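Local coordinates for protein microbial serine proteinases; subtilisin (Bacillus subtilis, PDB 2GKO) that hydrolyses peptide bonds as a serine endopeptidase of the subtilisin family, from a cold-adapted source and in a calcium-loaded state, at residues R275-L278 and Q279-S283; V218-K221 and G222-E225; T194-G198 and T199-A203. One frame throughout, in Å; residues are numbered along the deposited sequence.

Contact 1. Residues R275-L278 and Q279-S283; sequences RGEL and QTRAS
R275 O, G276 O, E277 O and L278 O accept in turn from the backbone N of Q279, T280, R281 and A282, the i to i+4 ladder of an alpha-helix. This is the C-terminal two-thirds of helix 271-283 of the subtilisin fold. E277 and R281 form an intrahelical salt bridge one turn apart. E277 OE2 meets R281 NE at 2.9 Å, and the N-H points almost straight at it (174°). The oxygen comes in at the guanidinium edge, in its plane, and uses its anti lone pair. The carboxylate itself stands nearly upright to that plane, at 87°. In E277, CG is anti to the backbone N, and a bend at chi2 (64°) sets OE2 beside R281 NE. R281 NH2 also bonds to K307 O.

R275 and Q279 lie on another side. R275 NE and Q279 NE2 are 3.7 Å apart, two donors that do not bond each other. R275 NE forms a salt bridge with E225 OE2, and Q279 NE2 probably hydrogen-bonds the same oxygen. L278 packs on L258 and I262 of helix 248-265. T280 doubles the bonding at G276 O. T280 OG1 reaches G276 O at 3.0 Å, and T280 N reaches it from the opposite face of the carbonyl plane. A water donates to E277 OE1 at 3.0 Å and to T280 OG1 at 3.2 Å.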
ATOM      1  N   ARG A 275       7.254  -3.707 -10.558  1.00 15.35           N
ATOM      2  CA  ARG A 275       6.112  -4.595 -10.383  1.00 15.51           C
ATOM      3  C   ARG A 275       6.526  -6.045 -10.623  1.00 15.67           C
ATOM      4  O   ARG A 275       6.119  -6.937  -9.902  1.00 15.47           O
ATOM      5  CB  ARG A 275       5.012  -4.198 -11.353  1.00 15.62           C
ATOM      6  CG  ARG A 275       3.740  -4.993 -11.183  1.00 14.73           C
ATOM      7  CD  ARG A 275       2.665  -4.572 -12.107  1.00 12.62           C
ATOM      8  NE  ARG A 275       1.390  -5.209 -11.763  1.00 13.41           N
ATOM      9  CZ  ARG A 275       0.246  -4.986 -12.398  1.00 12.15           C
ATOM     10  NH1 ARG A 275       0.164  -4.112 -13.389  1.00 14.90           N
ATOM     11  NH2 ARG A 275      -0.860  -5.587 -11.972  1.00 12.52           N
ATOM     12  N   GLY A 276       7.336  -6.259 -11.654  1.00 15.79           N
ATOM     13  CA  GLY A 276       7.846  -7.577 -11.966  1.00 15.51           C
ATOM     14  C   GLY A 276       8.756  -8.113 -10.885  1.00 15.92           C
ATOM     15  O   GLY A 276       8.727  -9.308 -10.590  1.00 16.27           O
ATOM     16  N   GLU A 277       9.557  -7.240 -10.273  1.00 15.92           N
ATOM     17  CA  GLU A 277      10.390  -7.633  -9.155  1.00 15.96           C
ATOM     18  C   GLU A 277       9.543  -8.017  -7.937  1.00 15.78           C
ATOM     19  O   GLU A 277       9.843  -8.983  -7.271  1.00 14.85           O
ATOM     20  CB  GLU A 277      11.417  -6.539  -8.801  1.00 15.74           C
ATOM     21  CG  GLU A 277      12.361  -6.867  -7.642  1.00 16.75           C
ATOM     22  CD  GLU A 277      13.283  -8.046  -7.922  1.00 17.41           C
ATOM     23  OE1 GLU A 277      13.460  -8.400  -9.111  1.00 20.52           O
ATOM     24  OE2 GLU A 277      13.837  -8.578  -6.937  1.00 18.39           O
ATOM     25  N   LEU A 278       8.490  -7.259  -7.642  1.00 15.49           N
ATOM     26  CA  LEU A 278       7.567  -7.661  -6.576  1.00 15.29           C
ATOM     27  C   LEU A 278       6.981  -9.043  -6.833  1.00 15.35           C
ATOM     28  O   LEU A 278       6.893  -9.856  -5.930  1.00 14.84           O
ATOM     29  CB  LEU A 278       6.417  -6.652  -6.449  1.00 15.19           C
ATOM     30  CG  LEU A 278       6.748  -5.288  -5.838  1.00 16.03           C
ATOM     31  CD1 LEU A 278       5.527  -4.385  -5.978  1.00 17.26           C
ATOM     32  CD2 LEU A 278       7.185  -5.387  -4.376  1.00 15.68           C
ATOM     33  N   GLN A 279       6.568  -9.283  -8.065  1.00 15.92           N
ATOM     34  CA  GLN A 279       5.972 -10.557  -8.462  1.00 17.15           C
ATOM     35  C   GLN A 279       6.965 -11.696  -8.289  1.00 17.89           C
ATOM     36  O   GLN A 279       6.630 -12.747  -7.757  1.00 18.58           O
ATOM     37  CB  GLN A 279       5.479 -10.506  -9.900  1.00 17.07           C
ATOM     38  CG  GLN A 279       4.183  -9.725 -10.081  1.00 17.70           C
ATOM     39  CD  GLN A 279       3.822  -9.470 -11.526  1.00 18.95           C
ATOM     40  OE1 GLN A 279       4.420 -10.056 -12.443  1.00 20.15           O
ATOM     41  NE2 GLN A 279       2.844  -8.610 -11.747  1.00 16.76           N
ATOM     42  N   THR A 280       8.200 -11.479  -8.732  1.00 18.40           N
ATOM     43  CA  THR A 280       9.258 -12.477  -8.565  1.00 18.59           C
ATOM     44  C   THR A 280       9.538 -12.810  -7.123  1.00 18.16           C
ATOM     45  O   THR A 280       9.615 -13.969  -6.742  1.00 17.86           O
ATOM     46  CB  THR A 280      10.550 -11.951  -9.228  1.00 18.88           C
ATOM     47  OG1 THR A 280      10.322 -11.849 -10.633  1.00 20.33           O
ATOM     48  CG2 THR A 280      11.700 -12.932  -9.075  1.00 20.86           C
ATOM     49  N   ARG A 281       9.731 -11.766  -6.326  1.00 17.48           N
ATOM     50  CA  ARG A 281       9.970 -11.910  -4.900  1.00 17.47           C
ATOM     51  C   ARG A 281       8.825 -12.635  -4.184  1.00 17.74           C
ATOM     52  O   ARG A 281       9.068 -13.469  -3.317  1.00 19.15           O
ATOM     53  CB  ARG A 281      10.173 -10.539  -4.278  1.00 17.39           C
ATOM     54  CG  ARG A 281      11.502  -9.908  -4.630  1.00 17.39           C
ATOM     55  CD  ARG A 281      11.814  -8.750  -3.785  1.00 17.96           C
ATOM     56  NE  ARG A 281      13.019  -8.026  -4.216  1.00 17.64           N
ATOM     57  CZ  ARG A 281      13.683  -7.193  -3.445  1.00 17.29           C
ATOM     58  NH1 ARG A 281      14.752  -6.569  -3.929  1.00 19.66           N
ATOM     59  NH2 ARG A 281      13.322  -7.003  -2.184  1.00 18.42           N
ATOM     60  N   ALA A 282       7.584 -12.304  -4.537  1.00 17.76           N
ATOM     61  CA  ALA A 282       6.422 -12.952  -3.941  1.00 17.27           C
ATOM     62  C   ALA A 282       6.449 -14.445  -4.280  1.00 17.37           C
ATOM     63  O   ALA A 282       6.195 -15.286  -3.424  1.00 16.95           O
ATOM     64  CB  ALA A 282       5.138 -12.326  -4.482  1.00 16.94           C
ATOM     65  N   SER A 283       6.735 -14.748  -5.544  1.00 18.37           N
ATOM     66  CA  SER A 283       6.666 -16.118  -6.055  1.00 19.92           C
ATOM     67  C   SER A 283       7.613 -17.079  -5.333  1.00 20.44           C
ATOM     68  O   SER A 283       7.291 -18.260  -5.183  1.00 20.24           O
ATOM     69  CB  SER A 283       6.940 -16.148  -7.550  1.00 19.75           C
ATOM     70  OG  SER A 283       5.954 -15.440  -8.275  1.00 21.84           O
TER
HETATM   71  O   HOH W   1      12.135  -9.423 -11.656  1.00 39.42           O

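Contact 2. Residues V218-K221 and G222-E225; sequences VIQK and GDVE. With CA (calcium ion), chain C.
A calcium site is built into this loop, and D223 and Q220 meet at the ion. V218 O, Q220 OE1 and D223 OD1 each bind the calcium ion at 2.3 Å. A water completes the local set at 2.4 Å from the calcium ion, and T213 and D216 supply the remaining protein ligands. Q220 OE1 and D223 OD1 are 3.0 Å apart, held close by the shared cation and not by a bond of their own. The amide and carboxylate planes stand at 84°. The Q220 chain bends at chi2 (91°), which brings OE1 round to the metal. D223 OD1 has a second task. It accepts Q220 N at 2.9 Å in a nearly straight bond, met from above the carboxylate plane. The metal ligand is thus fixed by the backbone of its neighbour in the site.

Between these two residues the chain makes a type II beta turn, Q220 to D223. D223 N closes it on Q220 O. G222 takes positive phi there, where a side chain would jam against K221 O. K221 NZ forms a salt bridge with E144.

Beyond the turn, the chain brings E225 against I219. I219 CD1 lies 3.7 Å from E225 CG, and I219 CG1 sits 3.6 Å from E225 OE1. The two side chains cross at about a right angle. The E225 carboxylate is buried, and its OE2 is the acceptor shared by R275 and Q279. With an alanine here, R275 would probably lose its carboxylate mate, Q279 NE2 its acceptor, and one flank of I219 its cover. A sodium ion, bound by G180, L182 and A185, lies about 4 Å from the E225 side chain.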
ATOM      1  N   VAL A 218       0.201 -14.899 -13.921  1.00 16.81           N
ATOM      2  CA  VAL A 218       0.015 -13.796 -14.850  1.00 17.01           C
ATOM      3  C   VAL A 218      -1.198 -13.011 -14.368  1.00 16.87           C
ATOM      4  O   VAL A 218      -2.266 -13.589 -14.177  1.00 17.23           O
ATOM      5  CB  VAL A 218      -0.253 -14.305 -16.287  1.00 17.40           C
ATOM      6  CG1 VAL A 218      -0.631 -13.176 -17.203  1.00 17.84           C
ATOM      7  CG2 VAL A 218       0.967 -15.061 -16.822  1.00 18.41           C
ATOM      8  N   ILE A 219      -1.047 -11.709 -14.170  1.00 16.49           N
ATOM      9  CA  ILE A 219      -2.131 -10.905 -13.603  1.00 16.14           C
ATOM     10  C   ILE A 219      -3.112 -10.437 -14.662  1.00 16.04           C
ATOM     11  O   ILE A 219      -2.748  -9.724 -15.598  1.00 17.26           O
ATOM     12  CB  ILE A 219      -1.572  -9.686 -12.833  1.00 16.24           C
ATOM     13  CG1 ILE A 219      -0.658 -10.140 -11.690  1.00 15.18           C
ATOM     14  CG2 ILE A 219      -2.714  -8.740 -12.395  1.00 16.25           C
ATOM     15  CD1 ILE A 219      -1.339 -10.903 -10.561  1.00 15.32           C
ATOM     16  N   GLN A 220      -4.368 -10.845 -14.478  1.00 15.06           N
ATOM     17  CA  GLN A 220      -5.498 -10.317 -15.202  1.00 14.91           C
ATOM     18  C   GLN A 220      -6.360  -9.520 -14.241  1.00 14.79           C
ATOM     19  O   GLN A 220      -6.177  -9.606 -13.026  1.00 14.50           O
ATOM     20  CB  GLN A 220      -6.341 -11.463 -15.801  1.00 15.02           C
ATOM     21  CG  GLN A 220      -5.612 -12.294 -16.869  1.00 16.35           C
ATOM     22  CD  GLN A 220      -4.858 -13.500 -16.342  1.00 16.89           C
ATOM     23  OE1 GLN A 220      -5.137 -14.014 -15.273  1.00 17.76           O
ATOM     24  NE2 GLN A 220      -3.890 -13.978 -17.130  1.00 18.54           N
ATOM     25  N   LYS A 221      -7.284  -8.754 -14.801  1.00 15.17           N
ATOM     26  CA  LYS A 221      -8.340  -8.112 -14.025  1.00 14.97           C
ATOM     27  C   LYS A 221      -8.984  -9.155 -13.110  1.00 15.17           C
ATOM     28  O   LYS A 221      -9.363 -10.248 -13.565  1.00 16.01           O
ATOM     29  CB  LYS A 221      -9.377  -7.484 -14.962  1.00 15.37           C
ATOM     30  CG  LYS A 221     -10.429  -6.631 -14.295  1.00 17.06           C
ATOM     31  CD  LYS A 221     -11.337  -5.962 -15.307  1.00 18.33           C
ATOM     32  CE  LYS A 221     -12.325  -5.017 -14.624  1.00 16.84           C
ATOM     33  NZ  LYS A 221     -13.236  -4.283 -15.597  1.00 16.88           N
ATOM     34  N   GLY A 222      -9.086  -8.837 -11.824  1.00 13.58           N
ATOM     35  CA  GLY A 222      -9.705  -9.733 -10.853  1.00 13.20           C
ATOM     36  C   GLY A 222      -8.776 -10.622 -10.041  1.00 12.40           C
ATOM     37  O   GLY A 222      -9.220 -11.372  -9.174  1.00 12.30           O
ATOM     38  N   ASP A 223      -7.470 -10.513 -10.278  1.00 11.96           N
ATOM     39  CA  ASP A 223      -6.479 -11.307  -9.554  1.00 12.16           C
ATOM     40  C   ASP A 223      -5.859 -10.558  -8.387  1.00 11.43           C
ATOM     41  O   ASP A 223      -5.479  -9.391  -8.520  1.00 12.07           O
ATOM     42  CB  ASP A 223      -5.314 -11.685 -10.472  1.00 12.59           C
ATOM     43  CG  ASP A 223      -5.699 -12.675 -11.520  1.00 15.37           C
ATOM     44  OD1 ASP A 223      -4.901 -12.831 -12.481  1.00 15.59           O
ATOM     45  OD2 ASP A 223      -6.765 -13.330 -11.461  1.00 16.35           O
ATOM     46  N   VAL A 224      -5.770 -11.237  -7.248  1.00 12.03           N
ATOM     47  CA  VAL A 224      -4.895 -10.845  -6.154  1.00 11.55           C
ATOM     48  C   VAL A 224      -3.452 -11.073  -6.624  1.00 12.37           C
ATOM     49  O   VAL A 224      -3.182 -12.022  -7.331  1.00 12.39           O
ATOM     50  CB  VAL A 224      -5.182 -11.655  -4.866  1.00 10.85           C
ATOM     51  CG1 VAL A 224      -4.135 -11.390  -3.804  1.00 11.26           C
ATOM     52  CG2 VAL A 224      -6.622 -11.348  -4.328  1.00 11.71           C
ATOM     53  N   GLU A 225      -2.537 -10.195  -6.225  1.00 12.33           N
ATOM     54  CA  GLU A 225      -1.193 -10.175  -6.797  1.00 12.17           C
ATOM     55  C   GLU A 225      -0.154 -10.619  -5.784  1.00 12.23           C
ATOM     56  O   GLU A 225       0.604 -11.533  -6.046  1.00 12.65           O
ATOM     57  CB  GLU A 225      -0.888  -8.780  -7.344  1.00 12.71           C
ATOM     58  CG  GLU A 225       0.383  -8.666  -8.178  1.00 11.97           C
ATOM     59  CD  GLU A 225       0.291  -7.604  -9.249  1.00 11.74           C
ATOM     60  OE1 GLU A 225      -0.808  -7.162  -9.599  1.00 12.53           O
ATOM     61  OE2 GLU A 225       1.347  -7.197  -9.790  1.00 13.34           O
TER
HETATM   62 CA    CA C 611      -4.057 -14.796 -13.419  1.00 15.28          CA
HETATM   63  O   HOH W   2      -6.037  -7.641 -10.700  1.00 10.51           O
HETATM   64  O   HOH W   3      -3.133 -14.972 -11.195  1.00 14.26           O

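Contact 3. Residues T194-G198 and T199-A203; sequences TIQNG and TYRVA
R201 lies alongside Q196, the two side chains pointing the same way. R201 CB lies 3.6 Å from T194 O, and R201 N makes a weak hydrogen bond to the same oxygen. CG is anti to the backbone N (chi1 -179°) and the chain is extended as far as NE, which carries it along Q196. CG passes Q196 OE1 at 4.0 Å, and CD comes within 3.4 Å of Q196 OE1. R201 NE then donates to Q196 OE1 at 3.1 Å, with a bent N-H angle of 140°. The oxygen is in the guanidinium plane, at its edge, yet the donor stands above the amide's carbonyl plane. At the tip, R201 NH1 makes salt bridges with E192 and D204. These charged partners probably hold the guanidinium more firmly than Q196 does.

The side chains of I195 and Y200 meet on the other face of the ribbon. I195 CD1 sits over the centre of the Y200 ring, 3.7 Å from the centroid, in a CH-pi contact.

The backbone joins the two strands at Q196 and T199. Q196 N bonds to T199 O at 2.8 Å and T199 N to Q196 O at 3.1 Å. T199 OG1 donates to Y200 O and also pairs with L288 N. N197 and G198 form the bend, both with positive phi; at G198 a side chain would press on N197 O. This is a beta hairpin with a two-residue, type I' turn.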
ATOM      1  N   THR A 194       0.215 -15.399  12.037  1.00 14.62           N
ATOM      2  CA  THR A 194       0.012 -16.814  12.302  1.00 15.70           C
ATOM      3  C   THR A 194       0.764 -17.584  11.225  1.00 16.21           C
ATOM      4  O   THR A 194       0.626 -17.316  10.038  1.00 15.80           O
ATOM      5  CB  THR A 194      -1.490 -17.179  12.243  1.00 15.67           C
ATOM      6  OG1 THR A 194      -2.202 -16.467  13.256  1.00 16.75           O
ATOM      7  CG2 THR A 194      -1.703 -18.673  12.567  1.00 16.35           C
ATOM      8  N   ILE A 195       1.574 -18.549  11.664  1.00 17.02           N
ATOM      9  CA  ILE A 195       2.264 -19.431  10.760  1.00 18.03           C
ATOM     10  C   ILE A 195       1.471 -20.730  10.692  1.00 18.70           C
ATOM     11  O   ILE A 195       1.152 -21.310  11.716  1.00 19.76           O
ATOM     12  CB  ILE A 195       3.695 -19.691  11.268  1.00 18.00           C
ATOM     13  CG1 ILE A 195       4.471 -18.377  11.338  1.00 18.62           C
ATOM     14  CG2 ILE A 195       4.401 -20.684  10.359  1.00 17.86           C
ATOM     15  CD1 ILE A 195       4.757 -17.740  10.001  1.00 20.01           C
ATOM     16  N   GLN A 196       1.127 -21.136   9.487  1.00 18.69           N
ATOM     17  CA  GLN A 196       0.346 -22.335   9.239  1.00 19.77           C
ATOM     18  C   GLN A 196       0.802 -22.904   7.897  1.00 20.15           C
ATOM     19  O   GLN A 196       1.051 -22.165   6.950  1.00 20.46           O
ATOM     20  CB  GLN A 196      -1.134 -21.970   9.257  1.00 19.97           C
ATOM     21  CG  GLN A 196      -2.128 -23.074   8.931  1.00 21.31           C
ATOM     22  CD  GLN A 196      -3.553 -22.575   9.139  1.00 23.60           C
ATOM     23  OE1 GLN A 196      -4.219 -22.178   8.189  1.00 25.92           O
ATOM     24  NE2 GLN A 196      -3.987 -22.529  10.390  1.00 26.56           N
ATOM     25  N   ASN A 197       0.979 -24.223   7.832  1.00 20.88           N
ATOM     26  CA  ASN A 197       1.589 -24.870   6.669  1.00 20.89           C
ATOM     27  C   ASN A 197       2.943 -24.253   6.296  1.00 19.63           C
ATOM     28  O   ASN A 197       3.320 -24.220   5.131  1.00 20.54           O
ATOM     29  CB  ASN A 197       0.634 -24.879   5.470  1.00 21.24           C
ATOM     30  CG  ASN A 197      -0.734 -25.471   5.809  1.00 23.80           C
ATOM     31  OD1 ASN A 197      -0.850 -26.351   6.674  1.00 27.20           O
ATOM     32  ND2 ASN A 197      -1.779 -24.986   5.137  1.00 23.98           N
ATOM     33  N   GLY A 198       3.648 -23.746   7.306  1.00 19.67           N
ATOM     34  CA  GLY A 198       4.988 -23.212   7.133  1.00 19.57           C
ATOM     35  C   GLY A 198       5.095 -21.755   6.724  1.00 19.01           C
ATOM     36  O   GLY A 198       6.191 -21.209   6.637  1.00 19.53           O
ATOM     37  N   THR A 199       3.961 -21.108   6.484  1.00 18.71           N
ATOM     38  CA  THR A 199       3.979 -19.737   5.981  1.00 17.40           C
ATOM     39  C   THR A 199       3.050 -18.893   6.813  1.00 16.64           C
ATOM     40  O   THR A 199       2.218 -19.407   7.557  1.00 15.94           O
ATOM     41  CB  THR A 199       3.546 -19.651   4.471  1.00 17.72           C
ATOM     42  OG1 THR A 199       2.121 -19.805   4.353  1.00 17.14           O
ATOM     43  CG2 THR A 199       4.127 -20.793   3.606  1.00 17.76           C
ATOM     44  N   TYR A 200       3.175 -17.577   6.677  1.00 15.91           N
ATOM     45  CA  TYR A 200       2.142 -16.695   7.190  1.00 14.48           C
ATOM     46  C   TYR A 200       0.801 -17.051   6.546  1.00 14.19           C
ATOM     47  O   TYR A 200       0.736 -17.543   5.416  1.00 13.73           O
ATOM     48  CB  TYR A 200       2.511 -15.237   6.918  1.00 14.45           C
ATOM     49  CG  TYR A 200       3.594 -14.754   7.842  1.00 12.41           C
ATOM     50  CD1 TYR A 200       3.309 -14.441   9.157  1.00 13.02           C
ATOM     51  CD2 TYR A 200       4.906 -14.645   7.407  1.00 13.53           C
ATOM     52  CE1 TYR A 200       4.288 -13.999  10.013  1.00 13.92           C
ATOM     53  CE2 TYR A 200       5.893 -14.207   8.261  1.00 13.95           C
ATOM     54  CZ  TYR A 200       5.593 -13.894   9.553  1.00 14.09           C
ATOM     55  OH  TYR A 200       6.578 -13.456  10.423  1.00 15.68           O
ATOM     56  N   ARG A 201      -0.273 -16.768   7.278  1.00 13.40           N
ATOM     57  CA  ARG A 201      -1.614 -17.161   6.868  1.00 13.09           C
ATOM     58  C   ARG A 201      -2.359 -15.917   6.366  1.00 12.12           C
ATOM     59  O   ARG A 201      -2.251 -14.860   6.961  1.00 12.36           O
ATOM     60  CB  ARG A 201      -2.341 -17.759   8.055  1.00 13.29           C
ATOM     61  CG  ARG A 201      -3.738 -18.247   7.771  1.00 13.88           C
ATOM     62  CD  ARG A 201      -4.383 -18.895   8.956  1.00 15.64           C
ATOM     63  NE  ARG A 201      -5.662 -19.516   8.615  1.00 16.13           N
ATOM     64  CZ  ARG A 201      -6.834 -18.896   8.582  1.00 17.13           C
ATOM     65  NH1 ARG A 201      -6.953 -17.604   8.877  1.00 16.63           N
ATOM     66  NH2 ARG A 201      -7.900 -19.584   8.218  1.00 17.21           N
ATOM     67  N   VAL A 202      -3.108 -16.075   5.282  1.00 11.31           N
ATOM     68  CA  VAL A 202      -3.986 -15.005   4.799  1.00 10.86           C
ATOM     69  C   VAL A 202      -5.133 -14.869   5.790  1.00 11.13           C
ATOM     70  O   VAL A 202      -5.742 -15.862   6.181  1.00 11.75           O
ATOM     71  CB  VAL A 202      -4.573 -15.295   3.412  1.00 11.04           C
ATOM     72  CG1 VAL A 202      -5.435 -14.109   2.948  1.00 11.01           C
ATOM     73  CG2 VAL A 202      -3.466 -15.566   2.383  1.00 12.47           C
ATOM     74  N   ALA A 203      -5.448 -13.628   6.167  1.00 10.03           N
ATOM     75  CA  ALA A 203      -6.570 -13.373   7.037  1.00  9.61           C
ATOM     76  C   ALA A 203      -7.886 -13.688   6.330  1.00  9.93           C
ATOM     77  O   ALA A 203      -8.036 -13.410   5.165  1.00 10.05           O
ATOM     78  CB  ALA A 203      -6.519 -11.932   7.532  1.00  9.20           C
TER

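Contacts 1 and 2 touch each other: the loop of contact 2 lies against the helix of contact 1. Both are partly buried. Contact 3 is a surface hairpin about 19 Å from contact 1 and 21 Å from contact 2, centre to centre, and touches neither. The chemistry follows the place. The helix relies on backbone bonds with a salt bridge added. The loop has no regular structure and holds a calcium ion among its ligands. The hairpin depends on cross-strand bonds and a methyl on a ring. Loop 218-225 lies between strands 199-202 and 226-229, so contacts 3 and 2 follow each other along the chain.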